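Local coordinates for protein DNA polymerase beta (Leishmania infantum, PDB 4P4M) that catalyses template-directed addition of deoxynucleotides to DNA and probably works in base excision repair and other DNA repair pathways, at residues K92-A97 and L115-G120; E126-A131 and V143-F148; M172-K177 and G221-F226; A199-T204 and I274-T279. All coordinates share one frame; numbering follows the deposited sequence. Where two conformers were deposited one is given.

The four contacts fall into two pairs. Contacts 1 and 2, with centres 16 Å apart, join successive helices of the fingers region and touch where L115 CD1 meets L127 CD2 at 4.0 Å. Contacts 3 and 4, with centres 12 Å apart, belong to the palm: the helices of contact 3 lie on the strands of contact 4, with L175 CD1 3.9 Å from L201 CD1. Contact 4 is the one near the catalytic centre, the A199 side chain lying about 10 Å from the magnesium ion and that of R275 about 8 Å from the bound dideoxynucleotide. Contacts 1 and 3 are far apart, with centres 44 Å from each other.

Contact 1: residues K92-A97 and L115-G120; sequences KPKLKA and LFDREG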
# COMPACT_ATOMS: atom_id res chain seq x y z
N LYS A 92 33.26 -8.73 -9.02
CA LYS A 92 32.62 -8.16 -7.84
C LYS A 92 32.29 -6.66 -7.95
O LYS A 92 31.35 -6.20 -7.31
CB LYS A 92 33.47 -8.40 -6.59
CG LYS A 92 32.77 -8.04 -5.29
CD LYS A 92 33.75 -7.76 -4.17
CE LYS A 92 34.72 -8.92 -3.97
NZ LYS A 92 35.70 -8.65 -2.88
N PRO A 93 33.07 -5.90 -8.74
CA PRO A 93 32.80 -4.46 -8.81
C PRO A 93 31.32 -4.13 -8.99
O PRO A 93 30.81 -3.21 -8.36
CB PRO A 93 33.61 -4.00 -10.03
CG PRO A 93 34.05 -5.27 -10.73
CD PRO A 93 34.16 -6.29 -9.65
N LYS A 94 30.64 -4.89 -9.85
CA LYS A 94 29.24 -4.62 -10.15
C LYS A 94 28.29 -5.13 -9.07
O LYS A 94 27.10 -4.83 -9.09
CB LYS A 94 28.86 -5.20 -11.51
CG LYS A 94 28.75 -6.71 -11.55
CD LYS A 94 28.27 -7.19 -12.91
CE LYS A 94 26.92 -6.58 -13.26
NZ LYS A 94 26.45 -6.97 -14.62
N LEU A 95 28.81 -5.91 -8.12
CA LEU A 95 27.99 -6.40 -7.02
C LEU A 95 27.78 -5.30 -5.98
O LEU A 95 26.69 -5.16 -5.42
CB LEU A 95 28.61 -7.63 -6.36
CG LEU A 95 28.50 -8.94 -7.13
CD1 LEU A 95 29.21 -10.05 -6.37
CD2 LEU A 95 27.04 -9.30 -7.37
N LYS A 96 28.83 -4.53 -5.71
CA LYS A 96 28.72 -3.39 -4.82
C LYS A 96 27.83 -2.33 -5.45
O LYS A 96 27.05 -1.66 -4.77
CB LYS A 96 30.10 -2.81 -4.52
N ALA A 97 27.95 -2.18 -6.77
CA ALA A 97 27.13 -1.24 -7.52
C ALA A 97 25.65 -1.59 -7.38
O ALA A 97 24.82 -0.73 -7.10
CB ALA A 97 27.55 -1.23 -8.98
N LEU A 115 22.27 -0.40 -15.59
CA LEU A 115 22.93 0.88 -15.36
C LEU A 115 24.44 0.73 -15.35
O LEU A 115 25.16 1.55 -15.91
CB LEU A 115 22.47 1.48 -14.02
CG LEU A 115 21.14 2.23 -13.98
CD1 LEU A 115 20.78 2.57 -12.54
CD2 LEU A 115 21.20 3.48 -14.83
N PHE A 116 24.92 -0.32 -14.69
CA PHE A 116 26.34 -0.60 -14.58
C PHE A 116 26.93 -0.99 -15.94
O PHE A 116 28.01 -0.52 -16.32
CB PHE A 116 26.57 -1.72 -13.56
CG PHE A 116 28.02 -2.08 -13.37
CD1 PHE A 116 28.63 -2.99 -14.22
CD2 PHE A 116 28.76 -1.54 -12.34
CE1 PHE A 116 29.96 -3.34 -14.05
CE2 PHE A 116 30.09 -1.88 -12.16
CZ PHE A 116 30.69 -2.78 -13.02
N ASP A 117 26.21 -1.83 -16.68
CA ASP A 117 26.71 -2.39 -17.93
C ASP A 117 26.57 -1.46 -19.13
O ASP A 117 27.44 -1.43 -20.00
CB ASP A 117 26.04 -3.74 -18.22
CG ASP A 117 26.39 -4.80 -17.18
OD1 ASP A 117 27.45 -4.68 -16.53
OD2 ASP A 117 25.62 -5.77 -17.02
N ARG A 118 25.48 -0.71 -19.18
CA ARG A 118 25.21 0.15 -20.34
C ARG A 118 25.52 1.63 -20.08
O ARG A 118 25.53 2.44 -21.01
CB ARG A 118 23.76 0.00 -20.80
N GLU A 119 25.79 1.98 -18.82
CA GLU A 119 25.99 3.38 -18.47
C GLU A 119 27.25 3.60 -17.64
O GLU A 119 27.68 4.74 -17.44
CB GLU A 119 24.77 3.91 -17.70
CG GLU A 119 23.44 3.64 -18.39
CD GLU A 119 23.25 4.47 -19.64
OE1 GLU A 119 24.02 5.43 -19.85
OE2 GLU A 119 22.32 4.17 -20.42
N GLY A 120 27.85 2.51 -17.17
CA GLY A 120 29.05 2.60 -16.35
C GLY A 120 28.81 3.30 -15.04
O GLY A 120 29.75 3.69 -14.34
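The F116 ring carries the K94 side chain on one face. K94 CB sits 3.2 Å above the ring plane and over its centre, and the line from CB to the ring centroid runs only 10° off the normal, which identifies a CH-pi contact. The carboxylate oxygen D117 OD1 lies in the ring plane at its edge. P93 and A97 approach obliquely, A97 CB reaching F116 CD2 at 3.6 Å.

These residues join helices 93-101 and 109-119, whose short segments here point 117° apart. T102, V104 and F107, which bind the sodium ion, lie at the turn between the two helices, as in the helix-hairpin-helix motif of polymerase beta relatives. The contact sits at the ends remote from that turn.

The backbone sets K94 CB on the ring. From there CG takes the crowded position between N and the carbonyl carbon (chi1 72°), and this torsion and the bend at chi3 carry NZ on to D117, whose side chain K94 meets at about a right angle. K94 NZ forms a salt bridge with D117, donating at 2.8 Å to OD2, which accepts on its syn lone pair, and weakly to OD1 at 3.1 Å. A97 CB, buried, also rests on F122.

One lysine thus serves two chemistries: its first methylene packs on the aromatic face while its ammonium is held by D117, mainly through OD2. The paired opposite charges would be expected to keep both groups ionised.

Contact 2: residues E126-A131 and V143-F148; sequences ELLQKA and VGIKYF
Within the fingers domain, helix 124-130 and helix 139-146 pack through aliphatic side chains centred on I145, and no hydrogen bond crosses between the two segments. The apolar contacts divide by the branches of I145. Its CG1 branch, anti to the carbonyl carbon, sends CD1 to A131 CB at 3.6 Å and to L127 CG at 4.0 Å, the L127 and I145 side chains crossing at about a right angle. Its CG2 branch, anti to the backbone N, meets L128 CD2 at 3.7 Å, and here the two side chains slide past each other in opposite directions. The same leucine methyl reaches the F148 CB at 4.2 Å, so L128 lies against two successive turns of the chain.

Polar links run beside this packing. The A131 carbonyl accepts a hydrogen bond from R142 NH1, a second tie between the parts the apolar contact joins. Y147, the first residue past helix 139-146 and the N-cap of helix 148-151, directs its hydroxyl to E234, beyond the fingers, in the palm. Across the break between those two helices, F148 N still donates to I145 O at 3.2 Å.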
# COMPACT_ATOMS: atom_id res chain seq x y z
N GLU A 126 26.06 9.35 -8.81
CA GLU A 126 26.17 9.49 -10.26
C GLU A 126 24.82 9.33 -10.95
O GLU A 126 24.51 10.04 -11.91
CB GLU A 126 27.17 8.47 -10.83
CG GLU A 126 28.61 8.73 -10.42
CD GLU A 126 29.10 10.11 -10.85
OE1 GLU A 126 28.49 10.71 -11.76
OE2 GLU A 126 30.10 10.59 -10.26
N LEU A 127 24.01 8.39 -10.47
CA LEU A 127 22.65 8.22 -11.00
C LEU A 127 21.83 9.51 -10.87
O LEU A 127 21.16 9.91 -11.81
CB LEU A 127 21.93 7.06 -10.32
CG LEU A 127 20.47 6.80 -10.76
CD1 LEU A 127 20.38 6.59 -12.28
CD2 LEU A 127 19.90 5.60 -10.03
N LEU A 128 21.90 10.15 -9.70
CA LEU A 128 21.14 11.38 -9.47
C LEU A 128 21.57 12.51 -10.41
O LEU A 128 20.73 13.17 -11.03
CB LEU A 128 21.28 11.86 -8.02
CG LEU A 128 20.96 10.91 -6.87
CD1 LEU A 128 21.01 11.66 -5.54
CD2 LEU A 128 19.61 10.24 -7.04
N GLN A 129 22.88 12.72 -10.51
CA GLN A 129 23.41 13.81 -11.33
C GLN A 129 23.14 13.57 -12.82
O GLN A 129 22.98 14.53 -13.57
CB GLN A 129 24.91 14.07 -11.05
CG GLN A 129 25.58 15.18 -11.91
CD GLN A 129 25.43 16.60 -11.33
OE1 GLN A 129 24.68 16.82 -10.39
NE2 GLN A 129 26.15 17.56 -11.91
N LYS A 130 23.03 12.31 -13.23
CA LYS A 130 22.86 11.98 -14.65
C LYS A 130 21.45 11.58 -15.13
O LYS A 130 21.21 11.53 -16.33
CB LYS A 130 23.84 10.88 -15.06
CG LYS A 130 25.30 11.30 -15.01
CD LYS A 130 26.22 10.14 -15.38
CE LYS A 130 27.68 10.54 -15.26
NZ LYS A 130 28.00 11.72 -16.10
N ALA A 131 20.55 11.28 -14.20
CA ALA A 131 19.23 10.73 -14.56
C ALA A 131 18.55 11.41 -15.76
O ALA A 131 17.97 10.75 -16.61
CB ALA A 131 18.29 10.71 -13.35
N VAL A 143 10.76 9.44 -10.27
CA VAL A 143 10.28 9.95 -8.99
C VAL A 143 11.18 9.49 -7.85
O VAL A 143 11.50 10.26 -6.95
CB VAL A 143 8.80 9.54 -8.72
CG1 VAL A 143 8.39 9.90 -7.30
CG2 VAL A 143 7.88 10.19 -9.74
N GLY A 144 11.61 8.23 -7.90
CA GLY A 144 12.51 7.72 -6.87
C GLY A 144 13.81 8.49 -6.80
O GLY A 144 14.39 8.71 -5.73
N ILE A 145 14.30 8.90 -7.97
CA ILE A 145 15.52 9.68 -8.05
C ILE A 145 15.32 11.11 -7.56
O ILE A 145 16.08 11.61 -6.72
CB ILE A 145 16.04 9.70 -9.50
CG1 ILE A 145 16.57 8.31 -9.87
CG2 ILE A 145 17.10 10.79 -9.67
CD1 ILE A 145 16.72 8.09 -11.37
N LYS A 146 14.28 11.77 -8.06
CA LYS A 146 14.01 13.17 -7.70
C LYS A 146 13.77 13.35 -6.20
O LYS A 146 14.18 14.37 -5.61
CB LYS A 146 12.81 13.71 -8.49
CG LYS A 146 12.41 15.12 -8.07
CD LYS A 146 11.30 15.68 -8.95
CE LYS A 146 11.00 17.13 -8.56
NZ LYS A 146 9.92 17.71 -9.41
N TYR A 147 13.11 12.38 -5.57
CA TYR A 147 12.76 12.45 -4.15
C TYR A 147 13.65 11.57 -3.26
O TYR A 147 13.25 11.19 -2.16
CB TYR A 147 11.28 12.08 -3.94
CG TYR A 147 10.32 13.14 -4.46
CD1 TYR A 147 9.86 13.12 -5.78
CD2 TYR A 147 9.90 14.19 -3.64
CE1 TYR A 147 8.99 14.11 -6.25
CE2 TYR A 147 9.03 15.17 -4.11
CZ TYR A 147 8.59 15.13 -5.42
OH TYR A 147 7.73 16.10 -5.88
N PHE A 148 14.86 11.27 -3.73
CA PHE A 148 15.78 10.42 -2.98
C PHE A 148 16.00 10.88 -1.53
O PHE A 148 15.91 10.07 -0.61
CB PHE A 148 17.13 10.28 -3.70
CG PHE A 148 18.09 9.32 -3.02
CD1 PHE A 148 17.93 7.95 -3.16
CD2 PHE A 148 19.14 9.79 -2.25
CE1 PHE A 148 18.81 7.06 -2.53
CE2 PHE A 148 20.02 8.91 -1.62
CZ PHE A 148 19.85 7.55 -1.76

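Contact 3: residues M172-K177 and G221-F226; sequences MEVLGK and GHFVEF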
# COMPACT_ATOMS: atom_id res chain seq x y z
N MET A 172 -14.03 13.30 3.24
CA MET A 172 -15.38 13.78 3.53
C MET A 172 -15.82 14.90 2.58
O MET A 172 -16.97 14.92 2.11
CB MET A 172 -15.50 14.25 4.99
CG MET A 172 -16.92 14.69 5.40
SD MET A 172 -18.15 13.35 5.38
CE MET A 172 -17.63 12.34 6.76
N GLU A 173 -14.90 15.82 2.29
CA GLU A 173 -15.20 16.98 1.45
C GLU A 173 -15.59 16.60 0.03
O GLU A 173 -16.58 17.09 -0.50
CB GLU A 173 -14.02 17.96 1.40
CG GLU A 173 -13.90 18.83 2.62
CD GLU A 173 -12.83 19.91 2.46
OE1 GLU A 173 -12.13 19.92 1.42
OE2 GLU A 173 -12.71 20.75 3.37
N VAL A 174 -14.81 15.71 -0.59
CA VAL A 174 -15.02 15.41 -2.01
C VAL A 174 -15.82 14.12 -2.27
O VAL A 174 -16.52 14.03 -3.28
CB VAL A 174 -13.68 15.42 -2.80
CG1 VAL A 174 -12.86 14.15 -2.53
CG2 VAL A 174 -13.94 15.57 -4.30
N LEU A 175 -15.74 13.15 -1.36
CA LEU A 175 -16.47 11.88 -1.53
C LEU A 175 -17.72 11.74 -0.66
O LEU A 175 -18.62 10.95 -0.98
CB LEU A 175 -15.55 10.67 -1.31
CG LEU A 175 -14.25 10.61 -2.11
CD1 LEU A 175 -13.48 9.32 -1.80
CD2 LEU A 175 -14.52 10.72 -3.62
N GLY A 176 -17.78 12.47 0.45
CA GLY A 176 -18.96 12.46 1.31
C GLY A 176 -19.01 11.34 2.33
O GLY A 176 -18.08 10.55 2.44
N LYS A 177 -20.13 11.24 3.05
CA LYS A 177 -20.23 10.34 4.20
C LYS A 177 -20.25 8.85 3.85
O LYS A 177 -20.09 8.02 4.74
CB LYS A 177 -21.48 10.69 5.03
CG LYS A 177 -22.77 10.43 4.28
CD LYS A 177 -24.00 10.58 5.17
CE LYS A 177 -25.26 10.20 4.41
NZ LYS A 177 -26.42 10.03 5.32
N GLY A 221 -9.51 7.54 -8.58
CA GLY A 221 -8.99 8.57 -9.46
C GLY A 221 -9.56 9.94 -9.15
O GLY A 221 -8.85 10.94 -9.23
N HIS A 222 -10.84 10.00 -8.80
CA HIS A 222 -11.46 11.26 -8.39
C HIS A 222 -10.84 11.82 -7.10
O HIS A 222 -10.62 13.03 -6.99
CB HIS A 222 -12.98 11.09 -8.20
CG HIS A 222 -13.71 10.75 -9.47
ND1 HIS A 222 -13.33 11.22 -10.70
CD2 HIS A 222 -14.80 9.98 -9.68
CE1 HIS A 222 -14.16 10.76 -11.63
NE2 HIS A 222 -15.06 10.00 -11.03
N PHE A 223 -10.59 10.93 -6.14
CA PHE A 223 -9.97 11.33 -4.87
C PHE A 223 -8.54 11.83 -5.10
O PHE A 223 -8.12 12.86 -4.55
CB PHE A 223 -10.00 10.14 -3.89
CG PHE A 223 -9.49 10.45 -2.50
CD1 PHE A 223 -9.95 11.56 -1.79
CD2 PHE A 223 -8.56 9.61 -1.88
CE1 PHE A 223 -9.49 11.82 -0.50
CE2 PHE A 223 -8.11 9.86 -0.60
CZ PHE A 223 -8.57 10.97 0.09
N VAL A 224 -7.80 11.11 -5.93
CA VAL A 224 -6.43 11.51 -6.29
C VAL A 224 -6.40 12.88 -6.98
O VAL A 224 -5.58 13.74 -6.62
CB VAL A 224 -5.74 10.43 -7.16
CG1 VAL A 224 -4.45 10.97 -7.78
CG2 VAL A 224 -5.45 9.18 -6.30
N GLU A 225 -7.29 13.10 -7.94
CA GLU A 225 -7.34 14.41 -8.63
C GLU A 225 -7.61 15.55 -7.65
O GLU A 225 -7.03 16.64 -7.78
CB GLU A 225 -8.43 14.41 -9.71
CG GLU A 225 -8.12 13.53 -10.91
CD GLU A 225 -9.30 13.40 -11.86
OE1 GLU A 225 -10.45 13.69 -11.44
OE2 GLU A 225 -9.09 13.01 -13.02
N PHE A 226 -8.49 15.31 -6.69
CA PHE A 226 -8.81 16.32 -5.67
C PHE A 226 -7.56 16.68 -4.85
O PHE A 226 -7.25 17.86 -4.65
CB PHE A 226 -9.97 15.83 -4.78
CG PHE A 226 -10.51 16.89 -3.84
CD1 PHE A 226 -11.27 17.94 -4.34
CD2 PHE A 226 -10.29 16.81 -2.47
CE1 PHE A 226 -11.77 18.92 -3.48
CE2 PHE A 226 -10.79 17.77 -1.61
CZ PHE A 226 -11.53 18.83 -2.12
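V174 and F226 reach toward each other tip to tip, the branched end of the valine resting on one face of the ring. V174 CB stands 3.5 Å above the F226 plane and over its centre, with the line to the centroid 11° off the normal, a CH-pi contact. The two methyls spread to either side of the F226 CG: V174 CG1 lies 3.7 Å from F226 CD2, and V174 CG2 lies 3.6 Å from F226 CD1. This needs V174 CG1 in the crowded position between the backbone N and the carbonyl carbon (chi1 76°), with CG2 anti to N.

E173 comes to the same ring from its rim. Its chain, extended beyond CG, crosses F226 at about a right angle and puts OE1 in the ring plane, 3.8 Å from F226 CZ, with the carboxylate turned 79° from the ring. The same oxygen has a long, weak ion pair with K170.

The contact joins helices 157-175 and 219-229 of the palm, which both lie on the side of its central sheet lined by L201 and I274. F223, one turn before F226, is turned toward that sheet, and its ring also touches C171 of helix 157-175.

V174 CG1 bridges the two aromatics, meeting F223 CD1 at the ring edge and in plane, 4.0 Å away. L175 crosses F223 at about a right angle, and L175 CD1 comes 4.1 Å from F223 CB.

Contact 4: residues A199-T204 and I274-T279; sequences AILSRT and IRLIET. With nucleotides of chain C.
The central sheet of the polymerase palm, in the nucleotidyltransferase fold, holds this parallel pair, strand 193-203 with strand 270-277. The first strand carries D196 and D198, the magnesium ligands, just before A199. The short segments run 28° apart. Both backbone polar atoms of R275 are engaged: R275 N donates to A199 O at 2.9 Å, and R275 O accepts from L201 N at 2.8 Å with a nearly straight N-H...O angle of 169°. L201 O in turn takes the I277 N-H at 3.0 Å, almost along its C=O axis.

On one face, L201 and L276 lie side by side, pointing the same way, and L201 CG meets L276 CD1 at 4.0 Å. The other face has I200 CG2 against I277 CG1 at 3.9 Å, with helix 282-290 over them. R275 starts from this face, bends at chi2 and chi3, and turns one face of its guanidinium to the C4'-C5' side of the sugar of DC4 of chain C, offset toward the rim, NH2 being 3.6 Å from C5' of that nucleotide. Its charge is paired with E312.

Farther along, the direct pairing gives way: a water links R203 N to I277 O. T279 OG1 then donates to R203 O at 2.8 Å, from 57° out of the carbonyl plane and so off the lone pairs.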
# COMPACT_ATOMS: atom_id res chain seq x y z
N ALA A 199 -2.78 3.87 3.49
CA ALA A 199 -4.19 4.20 3.70
C ALA A 199 -5.13 3.21 3.01
O ALA A 199 -4.82 2.71 1.92
CB ALA A 199 -4.48 5.63 3.22
N ILE A 200 -6.26 2.92 3.65
CA ILE A 200 -7.37 2.20 3.02
C ILE A 200 -8.54 3.16 2.81
O ILE A 200 -8.96 3.86 3.74
CB ILE A 200 -7.89 1.02 3.91
CG1 ILE A 200 -6.79 -0.02 4.11
CG2 ILE A 200 -9.16 0.38 3.28
CD1 ILE A 200 -7.13 -1.06 5.20
N LEU A 201 -9.04 3.19 1.58
CA LEU A 201 -10.25 3.92 1.25
C LEU A 201 -11.37 2.90 1.04
O LEU A 201 -11.21 1.96 0.27
CB LEU A 201 -10.01 4.74 -0.03
CG LEU A 201 -11.21 5.46 -0.66
CD1 LEU A 201 -11.74 6.55 0.28
CD2 LEU A 201 -10.83 6.03 -2.02
N SER A 202 -12.50 3.07 1.73
CA SER A 202 -13.59 2.10 1.59
C SER A 202 -14.96 2.71 1.89
O SER A 202 -15.06 3.71 2.60
CB SER A 202 -13.35 0.90 2.52
OG SER A 202 -13.39 1.29 3.90
N ARG A 203 -16.01 2.10 1.34
CA ARG A 203 -17.38 2.53 1.65
C ARG A 203 -17.79 2.02 3.04
O ARG A 203 -17.39 0.92 3.45
CB ARG A 203 -18.37 2.04 0.58
CG ARG A 203 -18.22 2.79 -0.77
CD ARG A 203 -19.08 2.14 -1.88
NE ARG A 203 -20.53 2.32 -1.70
CZ ARG A 203 -21.17 3.45 -1.99
NH1 ARG A 203 -20.50 4.49 -2.47
NH2 ARG A 203 -22.49 3.54 -1.82
N THR A 204 -18.59 2.80 3.76
CA THR A 204 -18.97 2.43 5.11
C THR A 204 -20.05 1.34 5.11
O THR A 204 -20.70 1.09 4.09
CB THR A 204 -19.55 3.63 5.88
OG1 THR A 204 -20.79 4.01 5.28
CG2 THR A 204 -18.56 4.83 5.85
N ILE A 274 -2.40 4.47 -1.33
CA ILE A 274 -3.84 4.38 -1.06
C ILE A 274 -4.42 3.12 -1.73
O ILE A 274 -4.18 2.91 -2.92
CB ILE A 274 -4.60 5.64 -1.57
CG1 ILE A 274 -3.94 6.92 -1.05
CG2 ILE A 274 -6.11 5.57 -1.22
CD1 ILE A 274 -4.42 8.22 -1.74
N ARG A 275 -5.12 2.27 -0.97
CA ARG A 275 -5.76 1.08 -1.55
C ARG A 275 -7.28 1.20 -1.40
O ARG A 275 -7.78 1.47 -0.31
CB ARG A 275 -5.26 -0.24 -0.92
CG ARG A 275 -3.87 -0.75 -1.37
CD ARG A 275 -3.85 -1.43 -2.76
NE ARG A 275 -4.82 -2.53 -2.89
CZ ARG A 275 -4.47 -3.82 -2.95
NH1 ARG A 275 -3.20 -4.15 -2.91
NH2 ARG A 275 -5.41 -4.77 -3.07
N LEU A 276 -7.99 0.99 -2.50
CA LEU A 276 -9.46 1.03 -2.50
C LEU A 276 -9.99 -0.39 -2.28
O LEU A 276 -9.63 -1.31 -3.03
CB LEU A 276 -9.97 1.58 -3.85
CG LEU A 276 -11.50 1.60 -4.07
CD1 LEU A 276 -12.25 2.47 -3.05
CD2 LEU A 276 -11.84 2.03 -5.53
N ILE A 277 -10.84 -0.57 -1.27
CA ILE A 277 -11.23 -1.92 -0.79
C ILE A 277 -12.75 -2.00 -0.61
O ILE A 277 -13.35 -1.05 -0.11
CB ILE A 277 -10.55 -2.23 0.58
CG1 ILE A 277 -9.02 -2.27 0.46
CG2 ILE A 277 -11.10 -3.56 1.20
CD1 ILE A 277 -8.47 -3.40 -0.44
N GLU A 278 -13.36 -3.11 -1.05
CA GLU A 278 -14.80 -3.31 -0.89
C GLU A 278 -15.18 -3.44 0.59
O GLU A 278 -14.43 -4.00 1.40
CB GLU A 278 -15.28 -4.58 -1.63
CG GLU A 278 -15.14 -4.55 -3.17
CD GLU A 278 -16.26 -3.78 -3.89
OE1 GLU A 278 -17.31 -3.50 -3.29
OE2 GLU A 278 -16.07 -3.46 -5.09
N THR A 279 -16.37 -2.96 0.95
CA THR A 279 -16.82 -2.97 2.35
C THR A 279 -16.65 -4.32 3.06
O THR A 279 -16.06 -4.39 4.16
CB THR A 279 -18.28 -2.48 2.49
OG1 THR A 279 -18.40 -1.18 1.91
CG2 THR A 279 -18.69 -2.42 3.97
P DC C 4 -4.81 -7.83 -6.97
OP1 DC C 4 -6.22 -7.39 -6.81
OP2 DC C 4 -4.45 -8.83 -8.00
O5' DC C 4 -3.91 -6.53 -7.24
C5' DC C 4 -3.90 -5.44 -6.31
C4' DC C 4 -3.18 -4.24 -6.90
O4' DC C 4 -1.75 -4.50 -6.86
C3' DC C 4 -3.53 -3.90 -8.35
O3' DC C 4 -3.60 -2.47 -8.39
C2' DC C 4 -2.37 -4.50 -9.15
C1' DC C 4 -1.20 -4.46 -8.16
N1 DC C 4 -0.25 -5.63 -8.25
C2 DC C 4 1.12 -5.37 -8.24
O2 DC C 4 1.49 -4.19 -8.16
N3 DC C 4 2.00 -6.40 -8.33
C4 DC C 4 1.55 -7.66 -8.41
N4 DC C 4 2.46 -8.64 -8.49
C5 DC C 4 0.15 -7.95 -8.43
C6 DC C 4 -0.72 -6.92 -8.34
O HOH W 1 -15.76 0.19 -0.72
O HOH W 2 -21.38 -0.69 1.77